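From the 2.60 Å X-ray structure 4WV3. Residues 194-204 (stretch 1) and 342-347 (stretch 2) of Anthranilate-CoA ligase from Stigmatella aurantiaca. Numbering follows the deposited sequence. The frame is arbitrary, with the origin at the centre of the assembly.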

# COMPACT_ATOMS: atom_id res chain seq x y z
N LEU A 194 5.08 11.53 -12.09
CA LEU A 194 4.85 12.60 -11.13
C LEU A 194 5.09 12.15 -9.69
O LEU A 194 5.82 12.80 -8.95
N THR A 195 4.49 11.03 -9.30
CA THR A 195 4.71 10.48 -7.97
C THR A 195 6.15 10.01 -7.80
O THR A 195 6.73 10.11 -6.72
N ALA A 196 6.74 9.51 -8.89
CA ALA A 196 8.12 9.04 -8.87
C ALA A 196 9.08 10.19 -8.61
O ALA A 196 10.12 10.01 -7.98
N GLN A 197 8.73 11.37 -9.11
CA GLN A 197 9.57 12.55 -8.95
C GLN A 197 9.29 13.24 -7.62
O GLN A 197 10.21 13.53 -6.85
N LEU A 198 8.01 13.51 -7.35
CA LEU A 198 7.61 14.28 -6.18
C LEU A 198 8.01 13.64 -4.85
O LEU A 198 8.41 14.34 -3.92
N TRP A 199 7.90 12.32 -4.75
CA TRP A 199 8.27 11.64 -3.52
C TRP A 199 9.50 10.75 -3.68
O TRP A 199 10.43 10.81 -2.87
N GLY A 200 9.50 9.91 -4.72
CA GLY A 200 10.57 8.96 -4.94
C GLY A 200 11.95 9.59 -5.02
O GLY A 200 12.91 9.08 -4.43
N VAL A 201 12.04 10.72 -5.72
CA VAL A 201 13.31 11.41 -5.90
C VAL A 201 13.47 12.56 -4.91
O VAL A 201 14.45 12.62 -4.16
N ASN A 202 12.50 13.47 -4.91
CA ASN A 202 12.59 14.69 -4.11
C ASN A 202 12.57 14.46 -2.60
O ASN A 202 13.10 15.28 -1.84
N VAL A 203 11.97 13.36 -2.15
CA VAL A 203 11.83 13.11 -0.72
C VAL A 203 12.65 11.91 -0.25
O VAL A 203 13.48 12.03 0.64
N LEU A 204 12.40 10.75 -0.85
CA LEU A 204 13.11 9.54 -0.47
C LEU A 204 14.56 9.60 -0.92
O LEU A 204 15.46 9.16 -0.20
N PRO A 342 4.83 18.17 4.93
CA PRO A 342 4.20 18.18 3.61
C PRO A 342 5.21 18.00 2.48
O PRO A 342 6.29 18.59 2.52
N VAL A 343 4.85 17.20 1.48
CA VAL A 343 5.71 16.99 0.32
C VAL A 343 5.51 18.11 -0.69
O VAL A 343 4.38 18.44 -1.05
N GLU A 344 6.62 18.71 -1.14
CA GLU A 344 6.57 19.80 -2.10
C GLU A 344 5.88 19.37 -3.40
O GLU A 344 6.28 18.39 -4.03
N GLY A 345 4.85 20.11 -3.79
CA GLY A 345 4.04 19.76 -4.94
C GLY A 345 2.65 19.34 -4.48
O GLY A 345 1.68 19.40 -5.23
N TYR A 346 2.58 18.90 -3.22
CA TYR A 346 1.32 18.55 -2.59
C TYR A 346 0.95 19.59 -1.55
O TYR A 346 1.77 19.96 -0.71
N GLU A 347 -0.29 20.07 -1.61
CA GLU A 347 -0.75 21.11 -0.70
C GLU A 347 -1.77 20.53 0.29
O GLU A 347 -2.72 19.85 -0.10

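Stretch 1 is helical and stretch 2 is an irregular segment built around a tight turn. The two come from distant parts of one chain and bury 295 Å² between them, both sides summed. No direct hydrogen bond crosses the contact. It is held by apolar packing and by one bridging water.

Pro-342 opens stretch 2 and is out of reach of the helix. Its ring has the C-gamma exo pucker.

Val-343 is the first residue to make contact. Its CA-to-CB bond points toward the helix, and its chi1 is t. CG1 lies 3.4 Å from the backbone atom O of Leu-198. Both methyls of Val-343 reach CG2 of Val-203, CG1 at 3.7 Å and CG2 at 4.1 Å. Val-203 also points toward stretch 2, with chi1 t, so the two valines meet side chain to side chain. CG2 of Val-343 sits 4.2 Å from CD1 of Trp-199, at the edge of the indole and near its plane. Trp-199 has chi1 t and chi2 of 88°, and its CA-to-CB bond runs sideways. Its NE1 is hydrogen-bonded elsewhere in the structure.

Val-343 also begins a type II beta turn that ends at Tyr-346. The turn is closed by a hydrogen bond of 2.9 Å from N of Tyr-346 to O of Val-343.

Glu-344 contributes its backbone rather than its carboxylate. Its side chain starts sideways, with chi1 t and chi2 p, and its end leads away from the helix. Its carbonyl O lies 3.5 Å from CD2 of Leu-198. Water 1 donates to this same O of Glu-344 at 2.4 Å, a short distance. It also donates to O of Leu-198 at 2.8 Å, and so links the two backbones. The water accepts a weak hydrogen bond from ND2 of Asn-202 at 3.4 Å. Asn-202 has chi1 m, and its OD1 receives a hydrogen bond of 3.0 Å from NE2 of Gln-197. That bond lies within the helix.

Gly-345 lets the turn come close to the helix. Its CA is 4.3 Å from CD2 of Leu-198. A CB here would point toward the helix and fall 2.8 Å from that same CD2 of Leu-198, a clash. The backbone angles, phi 111° and psi -24°, call for glycine in any case, because a CB would also be jammed against the preceding carbonyl O.

Tyr-346 has chi1 m. Its CA-to-CB bond runs sideways, but the end of the side chain comes nearer to the helix. Leu-198, with chi1 m and chi2 t, points toward stretch 2 and meets this ring. Its CD1 is 3.8 Å from CZ of Tyr-346 and 4.2 Å from the ring centroid, an off-centre CH-pi contact. Further along, OH of Tyr-346 lies 3.7 Å from CG2 of Thr-195, whose chi1 is p. Both this hydroxyl and OG1 of Thr-195 are hydrogen-bonded elsewhere in the structure.

Glu-347 is exposed and does not reach the helix.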

# COMPACT_ATOMS: atom_id res chain seq x y z
CB LEU A 194 3.43 13.16 -11.27
CG LEU A 194 3.21 14.19 -12.38
CD1 LEU A 194 1.73 14.55 -12.48
CD2 LEU A 194 4.05 15.43 -12.12
CB THR A 195 3.76 9.30 -7.65
OG1 THR A 195 3.86 8.31 -8.69
CG2 THR A 195 2.32 9.78 -7.55
CB ALA A 196 8.46 8.33 -10.17
CB GLN A 197 9.36 13.52 -10.10
CG GLN A 197 10.31 14.72 -10.08
CD GLN A 197 11.75 14.32 -10.31
OE1 GLN A 197 12.06 13.59 -11.25
NE2 GLN A 197 12.64 14.80 -9.45
CB LEU A 198 6.11 14.56 -6.21
CG LEU A 198 5.62 15.52 -7.30
CD1 LEU A 198 4.11 15.72 -7.21
CD2 LEU A 198 6.34 16.86 -7.20
CB TRP A 199 7.11 10.83 -2.96
CG TRP A 199 7.44 10.17 -1.66
CD1 TRP A 199 7.30 10.71 -0.41
CD2 TRP A 199 7.99 8.86 -1.47
NE1 TRP A 199 7.72 9.82 0.54
CE2 TRP A 199 8.15 8.67 -0.08
CE3 TRP A 199 8.36 7.83 -2.33
CZ2 TRP A 199 8.66 7.50 0.46
CZ3 TRP A 199 8.86 6.66 -1.80
CH2 TRP A 199 9.01 6.50 -0.41
CB VAL A 201 13.46 11.95 -7.33
CG1 VAL A 201 14.74 12.75 -7.48
CG2 VAL A 201 13.42 10.80 -8.33
CB ASN A 202 11.49 15.67 -4.50
CG ASN A 202 11.57 16.09 -5.95
OD1 ASN A 202 12.60 15.91 -6.61
ND2 ASN A 202 10.49 16.67 -6.46
CB VAL A 203 10.36 12.91 -0.32
CG1 VAL A 203 10.24 12.66 1.17
CG2 VAL A 203 9.53 14.13 -0.73
CB LEU A 204 12.43 8.30 -1.06
CG LEU A 204 13.07 6.97 -0.68
CD1 LEU A 204 13.03 6.77 0.83
CD2 LEU A 204 12.39 5.81 -1.39
CB PRO A 342 3.57 19.57 3.53
CG PRO A 342 3.33 19.95 4.94
CD PRO A 342 4.46 19.35 5.73
CB VAL A 343 5.41 15.64 -0.35
CG1 VAL A 343 6.22 15.48 -1.63
CG2 VAL A 343 5.70 14.49 0.61
CB GLU A 344 7.98 20.33 -2.39
CG GLU A 344 8.03 21.48 -3.39
CD GLU A 344 7.33 22.73 -2.89
OE1 GLU A 344 7.23 22.91 -1.66
OE2 GLU A 344 6.88 23.53 -3.74
CB TYR A 346 1.42 17.17 -1.94
CG TYR A 346 1.57 16.03 -2.92
CD1 TYR A 346 0.85 16.00 -4.11
CD2 TYR A 346 2.45 14.98 -2.66
CE1 TYR A 346 0.99 14.96 -5.00
CE2 TYR A 346 2.60 13.94 -3.55
CZ TYR A 346 1.87 13.93 -4.72
OH TYR A 346 2.01 12.89 -5.61
CB GLU A 347 -1.35 22.27 -1.48
CG GLU A 347 -1.64 23.50 -0.66
CD GLU A 347 -2.07 24.68 -1.52
OE1 GLU A 347 -1.75 24.68 -2.72
OE2 GLU A 347 -2.72 25.60 -0.98
O HOH W 1 8.38 17.18 -3.82